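Local coordinates for F420-dependent methylenetetrahydromethanopterin dehydrogenase (Methanopyrus kandleri, PDB 1QV9), which catalyses the reversible, coenzyme F420-dependent interconversion of methenyl- and methylene-tetrahydromethanopterin, a one-carbon step of methanogenesis from carbon dioxide, at residues 84-98 / 105-119. Residues are numbered along the deposited sequence; the frame is centred on the assembly and turned at random. Where two conformers were deposited one is given.
Sequences REMLADSEYPAVIIG and VKDEMEEQGLGYILV
Val105 lays its CG2 over the centre of one face of the Arg84 guanidinium, while Glu108 OE1 meets the edge, in the guanidinium plane. The salt bridge runs from Arg84 NH2 to Glu108 OE1 at 3.1 Å, from above the carboxylate plane, the two planes 45° apart. NH2 also donates to Gln112 OE1 (2.9 Å), a more bent bond (133° at the hydrogen). A bend at chi3 (-69°) swings the guanidinium toward Glu108 and Gln112, with Arg84 CD against Met109 CG; NE donates a hydrogen bond to the Pro75 carbonyl. A methionine in place of Arg84 would probably leave the Glu108 carboxylate without its counter-charge and Gln112 OE1 without this donor. Strand 94-99, helix 106-111 and strand 115-119 form a beta-alpha-beta unit, preceded by helix 78-88, which carries Arg84; the two strands are parallel neighbours, tied by a ladder from Gly115 N to Ala94 O through Val119 N to Gly98 O (2.8 Å). Beneath helix 106-111, Met109 SE lies on Ile96 CB (3.7 Å); Leu114 wedges CD2 between the last turn of helix 78-88 and Ala94 CB (3.6 Å). On the opposite sheet face Ile97 and Ile117 point the same way, Ile97 CD1 tight on Ile117 CB (3.4 Å), and helix 153-169 covers both through Phe161. One water bridges the carbonyls of Ala88 and Gln112; another joins Ala94 N to Gly113 O, in the Schellman motif.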
ATOM      1  N   ARG A  84     -23.918  18.567 -33.156  1.00 18.24           N
ATOM      2  CA  ARG A  84     -22.973  19.432 -33.861  1.00 18.71           C
ATOM      3  C   ARG A  84     -23.670  20.190 -34.967  1.00 19.67           C
ATOM      4  O   ARG A  84     -23.504  21.386 -35.076  1.00 21.31           O
ATOM      5  CB  ARG A  84     -21.787  18.628 -34.390  1.00 18.35           C
ATOM      6  CG  ARG A  84     -20.838  18.191 -33.281  1.00 18.26           C
ATOM      7  CD  ARG A  84     -19.555  17.604 -33.826  1.00 19.38           C
ATOM      8  NE  ARG A  84     -19.749  16.318 -34.494  1.00 20.13           N
ATOM      9  CZ  ARG A  84     -19.568  16.127 -35.795  1.00 25.34           C
ATOM     10  NH1 ARG A  84     -19.771  14.920 -36.311  1.00 20.77           N
ATOM     11  NH2 ARG A  84     -19.185  17.141 -36.577  1.00 23.54           N
ATOM     12  N   GLU A  85     -24.499  19.510 -35.755  1.00 19.29           N
ATOM     13  CA  GLU A  85     -25.228  20.191 -36.822  1.00 22.03           C
ATOM     14  C   GLU A  85     -26.118  21.312 -36.281  1.00 21.37           C
ATOM     15  O   GLU A  85     -26.114  22.443 -36.785  1.00 22.89           O
ATOM     16  CB  GLU A  85     -26.126  19.222 -37.553  1.00 24.00           C
ATOM     17  CG  GLU A  85     -25.450  18.165 -38.348  1.00 37.34           C
ATOM     18  CD  GLU A  85     -26.475  17.345 -39.131  1.00 48.04           C
ATOM     19  OE1 GLU A  85     -27.324  17.962 -39.825  1.00 49.18           O
ATOM     20  OE2 GLU A  85     -26.433  16.096 -39.046  1.00 54.04           O
HETATM   21  N   MSE A  86     -26.892  20.987 -35.250  0.60 20.69           N
HETATM   22  CA  MSE A  86     -27.792  21.961 -34.656  0.60 20.94           C
HETATM   23  C   MSE A  86     -27.077  23.159 -34.053  0.60 21.29           C
HETATM   24  O   MSE A  86     -27.510  24.287 -34.238  0.60 22.58           O
HETATM   25  CB  MSE A  86     -28.675  21.265 -33.614  0.60 19.43           C
HETATM   26  CG  MSE A  86     -29.418  20.054 -34.193  0.60 13.84           C
HETATM   27 SE   MSE A  86     -30.376  19.025 -32.854  0.60 22.08          SE
HETATM   28  CE  MSE A  86     -31.702  20.374 -32.300  0.60 22.88           C
ATOM     29  N   LEU A  87     -25.990  22.921 -33.320  1.00 17.89           N
ATOM     30  CA  LEU A  87     -25.253  24.013 -32.714  1.00 19.57           C
ATOM     31  C   LEU A  87     -24.530  24.845 -33.759  1.00 18.12           C
ATOM     32  O   LEU A  87     -24.440  26.071 -33.624  1.00 20.46           O
ATOM     33  CB  LEU A  87     -24.263  23.473 -31.667  1.00 18.81           C
ATOM     34  CG  LEU A  87     -25.012  22.884 -30.459  1.00 21.64           C
ATOM     35  CD1 LEU A  87     -24.017  22.180 -29.538  1.00 21.90           C
ATOM     36  CD2 LEU A  87     -25.778  23.983 -29.706  1.00 22.14           C
ATOM     37  N   ALA A  88     -24.041  24.179 -34.794  1.00 19.93           N
ATOM     38  CA  ALA A  88     -23.331  24.870 -35.871  1.00 21.25           C
ATOM     39  C   ALA A  88     -24.306  25.792 -36.606  1.00 24.60           C
ATOM     40  O   ALA A  88     -23.906  26.857 -37.097  1.00 25.13           O
ATOM     41  CB  ALA A  88     -22.745  23.863 -36.838  1.00 21.07           C
ATOM     42  N   ASP A  89     -25.580  25.393 -36.657  1.00 22.29           N
ATOM     43  CA  ASP A  89     -26.660  26.149 -37.330  1.00 24.50           C
ATOM     44  C   ASP A  89     -27.211  27.290 -36.498  1.00 25.40           C
ATOM     45  O   ASP A  89     -28.029  28.082 -36.988  1.00 28.98           O
ATOM     46  CB  ASP A  89     -27.830  25.223 -37.614  1.00 31.62           C
ATOM     47  CG  ASP A  89     -28.079  25.021 -39.067  1.00 43.36           C
ATOM     48  OD1 ASP A  89     -27.388  24.166 -39.672  1.00 45.87           O
ATOM     49  OD2 ASP A  89     -28.971  25.725 -39.604  1.00 46.29           O
ATOM     50  N   SER A  90     -26.811  27.376 -35.237  1.00 21.75           N
ATOM     51  CA  SER A  90     -27.319  28.434 -34.371  1.00 22.75           C
ATOM     52  C   SER A  90     -26.375  29.625 -34.339  1.00 23.00           C
ATOM     53  O   SER A  90     -25.244  29.544 -34.844  1.00 24.69           O
ATOM     54  CB  SER A  90     -27.508  27.931 -32.927  1.00 24.96           C
ATOM     55  OG  SER A  90     -26.271  27.862 -32.234  1.00 23.74           O
ATOM     56  N   GLU A  91     -26.840  30.701 -33.717  1.00 23.21           N
ATOM     57  CA  GLU A  91     -26.077  31.943 -33.559  1.00 26.20           C
ATOM     58  C   GLU A  91     -25.152  31.907 -32.331  1.00 23.77           C
ATOM     59  O   GLU A  91     -24.352  32.826 -32.113  1.00 21.37           O
ATOM     60  CB  GLU A  91     -27.039  33.129 -33.368  1.00 25.76           C
ATOM     61  CG  GLU A  91     -27.826  33.038 -32.052  1.00 32.95           C
ATOM     62  CD  GLU A  91     -28.518  34.334 -31.640  1.00 42.12           C
ATOM     63  OE1 GLU A  91     -27.889  35.174 -30.949  1.00 45.80           O
ATOM     64  OE2 GLU A  91     -29.698  34.511 -32.003  1.00 44.63           O
ATOM     65  N   TYR A  92     -25.270  30.861 -31.512  1.00 18.34           N
ATOM     66  CA  TYR A  92     -24.491  30.787 -30.290  1.00 16.55           C
ATOM     67  C   TYR A  92     -23.138  30.107 -30.399  1.00 18.11           C
ATOM     68  O   TYR A  92     -23.078  28.964 -30.820  1.00 19.84           O
ATOM     69  CB  TYR A  92     -25.281  30.021 -29.206  1.00 18.91           C
ATOM     70  CG  TYR A  92     -26.621  30.599 -28.965  1.00 19.93           C
ATOM     71  CD1 TYR A  92     -26.758  31.765 -28.224  1.00 22.00           C
ATOM     72  CD2 TYR A  92     -27.745  30.005 -29.510  1.00 23.74           C
ATOM     73  CE1 TYR A  92     -28.015  32.343 -28.032  1.00 29.56           C
ATOM     74  CE2 TYR A  92     -28.998  30.560 -29.325  1.00 26.31           C
ATOM     75  CZ  TYR A  92     -29.114  31.727 -28.588  1.00 23.03           C
ATOM     76  OH  TYR A  92     -30.363  32.290 -28.390  1.00 33.56           O
ATOM     77  N   PRO A  93     -22.038  30.804 -30.016  1.00 18.57           N
ATOM     78  CA  PRO A  93     -20.685  30.207 -30.071  1.00 19.60           C
ATOM     79  C   PRO A  93     -20.776  28.924 -29.258  1.00 19.61           C
ATOM     80  O   PRO A  93     -21.358  28.926 -28.166  1.00 17.46           O
ATOM     81  CB  PRO A  93     -19.819  31.249 -29.387  1.00 19.72           C
ATOM     82  CG  PRO A  93     -20.502  32.547 -29.795  1.00 20.76           C
ATOM     83  CD  PRO A  93     -21.977  32.198 -29.539  1.00 17.24           C
ATOM     84  N   ALA A  94     -20.214  27.841 -29.784  1.00 18.54           N
ATOM     85  CA  ALA A  94     -20.321  26.543 -29.105  1.00 18.04           C
ATOM     86  C   ALA A  94     -19.010  25.767 -29.083  1.00 18.06           C
ATOM     87  O   ALA A  94     -18.173  25.893 -29.994  1.00 18.43           O
ATOM     88  CB  ALA A  94     -21.407  25.706 -29.802  1.00 19.82           C
ATOM     89  N   VAL A  95     -18.880  24.911 -28.070  1.00 14.65           N
ATOM     90  CA  VAL A  95     -17.698  24.091 -27.857  1.00 14.01           C
ATOM     91  C   VAL A  95     -18.150  22.671 -27.608  1.00 18.34           C
ATOM     92  O   VAL A  95     -19.136  22.453 -26.887  1.00 17.23           O
ATOM     93  CB  VAL A  95     -16.915  24.557 -26.590  1.00 17.75           C
ATOM     94  CG1 VAL A  95     -15.686  23.632 -26.337  1.00 16.11           C
ATOM     95  CG2 VAL A  95     -16.477  26.019 -26.759  1.00 17.52           C
ATOM     96  N   ILE A  96     -17.463  21.721 -28.226  1.00 16.28           N
ATOM     97  CA  ILE A  96     -17.753  20.309 -28.061  1.00 16.02           C
ATOM     98  C   ILE A  96     -16.696  19.684 -27.152  1.00 16.32           C
ATOM     99  O   ILE A  96     -15.497  19.795 -27.426  1.00 16.47           O
ATOM    100  CB  ILE A  96     -17.690  19.569 -29.448  1.00 13.60           C
ATOM    101  CG1 ILE A  96     -18.657  20.208 -30.455  1.00 15.99           C
ATOM    102  CG2 ILE A  96     -18.037  18.097 -29.304  1.00 19.64           C
ATOM    103  CD1 ILE A  96     -20.098  20.257 -30.011  1.00 16.59           C
ATOM    104  N   ILE A  97     -17.128  19.022 -26.080  1.00 15.20           N
ATOM    105  CA  ILE A  97     -16.199  18.310 -25.199  1.00 14.80           C
ATOM    106  C   ILE A  97     -16.395  16.860 -25.556  1.00 17.97           C
ATOM    107  O   ILE A  97     -17.525  16.373 -25.546  1.00 18.15           O
ATOM    108  CB  ILE A  97     -16.556  18.545 -23.685  1.00 16.22           C
ATOM    109  CG1 ILE A  97     -16.232  19.994 -23.246  1.00 23.76           C
ATOM    110  CG2 ILE A  97     -15.878  17.482 -22.833  1.00 24.94           C
ATOM    111  CD1 ILE A  97     -15.145  20.704 -23.975  1.00 28.94           C
ATOM    112  N   GLY A  98     -15.302  16.176 -25.896  1.00 15.34           N
ATOM    113  CA  GLY A  98     -15.355  14.777 -26.280  1.00 14.74           C
ATOM    114  C   GLY A  98     -14.115  13.991 -25.917  1.00 15.60           C
ATOM    115  O   GLY A  98     -13.275  14.483 -25.192  1.00 16.45           O
ATOM    116  N   VAL A 105     -13.588  13.758 -36.491  1.00 22.78           N
ATOM    117  CA  VAL A 105     -14.375  14.862 -37.034  1.00 21.53           C
ATOM    118  C   VAL A 105     -13.844  16.249 -36.686  1.00 19.10           C
ATOM    119  O   VAL A 105     -14.564  17.241 -36.685  1.00 22.50           O
ATOM    120  CB  VAL A 105     -15.879  14.726 -36.638  1.00 24.78           C
ATOM    121  CG1 VAL A 105     -16.467  13.506 -37.310  1.00 19.25           C
ATOM    122  CG2 VAL A 105     -16.034  14.572 -35.107  1.00 21.73           C
ATOM    123  N   LYS A 106     -12.551  16.313 -36.412  1.00 20.65           N
ATOM    124  CA  LYS A 106     -11.917  17.563 -36.091  1.00 23.14           C
ATOM    125  C   LYS A 106     -12.104  18.543 -37.261  1.00 22.61           C
ATOM    126  O   LYS A 106     -12.451  19.710 -37.061  1.00 22.36           O
ATOM    127  CB  LYS A 106     -10.421  17.306 -35.839  1.00 28.75           C
ATOM    128  CG  LYS A 106      -9.701  18.417 -35.125  1.00 36.04           C
ATOM    129  CD  LYS A 106      -8.250  18.017 -34.766  1.00 40.44           C
ATOM    130  CE  LYS A 106      -7.305  18.173 -35.957  1.00 40.61           C
ATOM    131  NZ  LYS A 106      -7.309  19.542 -36.562  1.00 43.11           N
ATOM    132  N   ASP A 107     -11.854  18.070 -38.480  1.00 22.53           N
ATOM    133  CA  ASP A 107     -11.989  18.973 -39.621  1.00 26.70           C
ATOM    134  C   ASP A 107     -13.439  19.431 -39.782  1.00 23.39           C
ATOM    135  O   ASP A 107     -13.688  20.601 -40.057  1.00 24.51           O
ATOM    136  CB  ASP A 107     -11.486  18.301 -40.914  1.00 28.71           C
ATOM    137  CG  ASP A 107      -9.972  18.160 -40.946  1.00 36.42           C
ATOM    138  OD1 ASP A 107      -9.269  18.971 -40.306  1.00 35.28           O
ATOM    139  OD2 ASP A 107      -9.487  17.240 -41.628  1.00 40.46           O
ATOM    140  N   GLU A 108     -14.390  18.509 -39.604  1.00 21.25           N
ATOM    141  CA  GLU A 108     -15.806  18.858 -39.690  1.00 22.42           C
ATOM    142  C   GLU A 108     -16.141  19.932 -38.676  1.00 20.86           C
ATOM    143  O   GLU A 108     -16.834  20.888 -38.988  1.00 20.64           O
ATOM    144  CB  GLU A 108     -16.714  17.654 -39.398  1.00 26.47           C
ATOM    145  CG  GLU A 108     -16.940  16.704 -40.540  1.00 35.64           C
ATOM    146  CD  GLU A 108     -18.023  15.658 -40.231  1.00 38.50           C
ATOM    147  OE1 GLU A 108     -18.990  15.961 -39.476  1.00 37.48           O
ATOM    148  OE2 GLU A 108     -17.906  14.531 -40.766  1.00 45.32           O
HETATM  149  N   MSE A 109     -15.666  19.778 -37.443  0.60 19.47           N
HETATM  150  CA  MSE A 109     -15.995  20.786 -36.447  0.60 18.96           C
HETATM  151  C   MSE A 109     -15.431  22.142 -36.770  0.60 19.74           C
HETATM  152  O   MSE A 109     -16.094  23.151 -36.558  0.60 19.83           O
HETATM  153  CB  MSE A 109     -15.531  20.358 -35.044  0.60 18.38           C
HETATM  154  CG  MSE A 109     -16.358  19.216 -34.486  0.60 17.00           C
HETATM  155 SE   MSE A 109     -15.936  18.722 -32.646  0.60 18.06          SE
HETATM  156  CE  MSE A 109     -14.198  17.845 -32.971  0.60 14.95           C
ATOM    157  N   GLU A 110     -14.203  22.180 -37.285  1.00 19.42           N
ATOM    158  CA  GLU A 110     -13.613  23.480 -37.606  1.00 20.05           C
ATOM    159  C   GLU A 110     -14.433  24.138 -38.716  1.00 19.06           C
ATOM    160  O   GLU A 110     -14.689  25.327 -38.673  1.00 22.40           O
ATOM    161  CB  GLU A 110     -12.139  23.321 -37.996  1.00 22.14           C
ATOM    162  CG  GLU A 110     -11.323  22.734 -36.835  1.00 23.91           C
ATOM    163  CD  GLU A 110      -9.846  22.565 -37.125  1.00 31.46           C
ATOM    164  OE1 GLU A 110      -9.417  22.860 -38.261  1.00 32.20           O
ATOM    165  OE2 GLU A 110      -9.110  22.121 -36.216  1.00 29.87           O
ATOM    166  N   GLU A 111     -14.883  23.344 -39.674  1.00 21.47           N
ATOM    167  CA  GLU A 111     -15.713  23.873 -40.760  1.00 24.62           C
ATOM    168  C   GLU A 111     -17.068  24.348 -40.205  1.00 24.87           C
ATOM    169  O   GLU A 111     -17.653  25.294 -40.717  1.00 25.27           O
ATOM    170  CB  GLU A 111     -15.948  22.796 -41.819  1.00 26.52           C
ATOM    171  CG  GLU A 111     -16.719  23.311 -43.037  1.00 39.95           C
ATOM    172  CD  GLU A 111     -17.029  22.218 -44.049  1.00 49.74           C
ATOM    173  OE1 GLU A 111     -16.096  21.473 -44.431  1.00 55.75           O
ATOM    174  OE2 GLU A 111     -18.206  22.109 -44.470  1.00 54.41           O
ATOM    175  N   GLN A 112     -17.537  23.699 -39.134  1.00 21.80           N
ATOM    176  CA  GLN A 112     -18.809  24.033 -38.503  1.00 23.24           C
ATOM    177  C   GLN A 112     -18.673  25.233 -37.601  1.00 22.46           C
ATOM    178  O   GLN A 112     -19.654  25.675 -37.016  1.00 23.26           O
ATOM    179  CB  GLN A 112     -19.354  22.824 -37.689  1.00 21.90           C
ATOM    180  CG  GLN A 112     -19.858  21.681 -38.534  1.00 22.70           C
ATOM    181  CD  GLN A 112     -20.189  20.427 -37.714  1.00 24.95           C
ATOM    182  OE1 GLN A 112     -19.414  20.021 -36.857  1.00 20.93           O
ATOM    183  NE2 GLN A 112     -21.319  19.792 -38.013  1.00 22.30           N
ATOM    184  N   GLY A 113     -17.445  25.738 -37.448  1.00 18.64           N
ATOM    185  CA  GLY A 113     -17.229  26.907 -36.630  1.00 19.62           C
ATOM    186  C   GLY A 113     -17.332  26.592 -35.152  1.00 17.57           C
ATOM    187  O   GLY A 113     -17.576  27.481 -34.347  1.00 18.39           O
ATOM    188  N   LEU A 114     -17.100  25.329 -34.816  1.00 18.15           N
ATOM    189  CA  LEU A 114     -17.197  24.892 -33.423  1.00 18.94           C
ATOM    190  C   LEU A 114     -15.848  24.732 -32.749  1.00 18.17           C
ATOM    191  O   LEU A 114     -14.883  24.342 -33.396  1.00 20.94           O
ATOM    192  CB  LEU A 114     -17.899  23.529 -33.371  1.00 17.42           C
ATOM    193  CG  LEU A 114     -19.337  23.469 -33.872  1.00 19.70           C
ATOM    194  CD1 LEU A 114     -19.752  21.983 -34.020  1.00 22.43           C
ATOM    195  CD2 LEU A 114     -20.269  24.224 -32.933  1.00 22.07           C
ATOM    196  N   GLY A 115     -15.777  25.087 -31.459  1.00 16.31           N
ATOM    197  CA  GLY A 115     -14.569  24.833 -30.702  1.00 16.47           C
ATOM    198  C   GLY A 115     -14.648  23.389 -30.186  1.00 18.37           C
ATOM    199  O   GLY A 115     -15.705  22.715 -30.276  1.00 16.56           O
ATOM    200  N   TYR A 116     -13.527  22.880 -29.692  1.00 16.59           N
ATOM    201  CA  TYR A 116     -13.532  21.518 -29.134  1.00 15.96           C
ATOM    202  C   TYR A 116     -12.432  21.289 -28.128  1.00 17.02           C
ATOM    203  O   TYR A 116     -11.394  21.931 -28.170  1.00 16.23           O
ATOM    204  CB  TYR A 116     -13.408  20.417 -30.221  1.00 16.34           C
ATOM    205  CG  TYR A 116     -12.233  20.542 -31.181  1.00 18.44           C
ATOM    206  CD1 TYR A 116     -12.411  21.168 -32.411  1.00 20.70           C
ATOM    207  CD2 TYR A 116     -10.960  20.094 -30.844  1.00 18.01           C
ATOM    208  CE1 TYR A 116     -11.338  21.351 -33.290  1.00 22.99           C
ATOM    209  CE2 TYR A 116      -9.872  20.282 -31.718  1.00 19.42           C
ATOM    210  CZ  TYR A 116     -10.087  20.910 -32.932  1.00 24.00           C
ATOM    211  OH  TYR A 116      -9.032  21.098 -33.806  1.00 26.00           O
ATOM    212  N   ILE A 117     -12.694  20.386 -27.181  1.00 16.06           N
ATOM    213  CA  ILE A 117     -11.663  19.975 -26.245  1.00 15.71           C
ATOM    214  C   ILE A 117     -11.849  18.470 -26.258  1.00 18.26           C
ATOM    215  O   ILE A 117     -12.884  17.950 -25.811  1.00 17.21           O
ATOM    216  CB  ILE A 117     -11.854  20.502 -24.807  1.00 17.76           C
ATOM    217  CG1 ILE A 117     -11.837  22.034 -24.846  1.00 19.30           C
ATOM    218  CG2 ILE A 117     -10.706  19.974 -23.914  1.00 17.67           C
ATOM    219  CD1 ILE A 117     -12.089  22.724 -23.477  1.00 21.80           C
ATOM    220  N   LEU A 118     -10.874  17.769 -26.835  1.00 16.31           N
ATOM    221  CA  LEU A 118     -10.939  16.315 -26.917  1.00 14.30           C
ATOM    222  C   LEU A 118      -9.969  15.740 -25.890  1.00 18.11           C
ATOM    223  O   LEU A 118      -8.781  16.003 -25.945  1.00 17.63           O
ATOM    224  CB  LEU A 118     -10.573  15.849 -28.325  1.00 16.97           C
ATOM    225  CG  LEU A 118     -11.540  16.406 -29.383  1.00 17.52           C
ATOM    226  CD1 LEU A 118     -11.130  15.881 -30.749  1.00 19.28           C
ATOM    227  CD2 LEU A 118     -12.988  15.941 -29.071  1.00 19.05           C
ATOM    228  N   VAL A 119     -10.480  14.967 -24.933  1.00 15.64           N
ATOM    229  CA  VAL A 119      -9.661  14.428 -23.871  1.00 15.47           C
ATOM    230  C   VAL A 119      -9.392  12.953 -24.139  1.00 15.01           C
ATOM    231  O   VAL A 119     -10.254  12.085 -23.890  1.00 15.97           O
ATOM    232  CB  VAL A 119     -10.401  14.639 -22.515  1.00 15.89           C
ATOM    233  CG1 VAL A 119      -9.535  14.185 -21.347  1.00 15.82           C
ATOM    234  CG2 VAL A 119     -10.718  16.129 -22.370  1.00 16.64           C
TER
HETATM  235  O   HOH W   1     -21.285  27.666 -37.108  1.00 27.38           O
HETATM  236  O   HOH W   2     -19.629  28.283 -32.739  1.00 16.94           O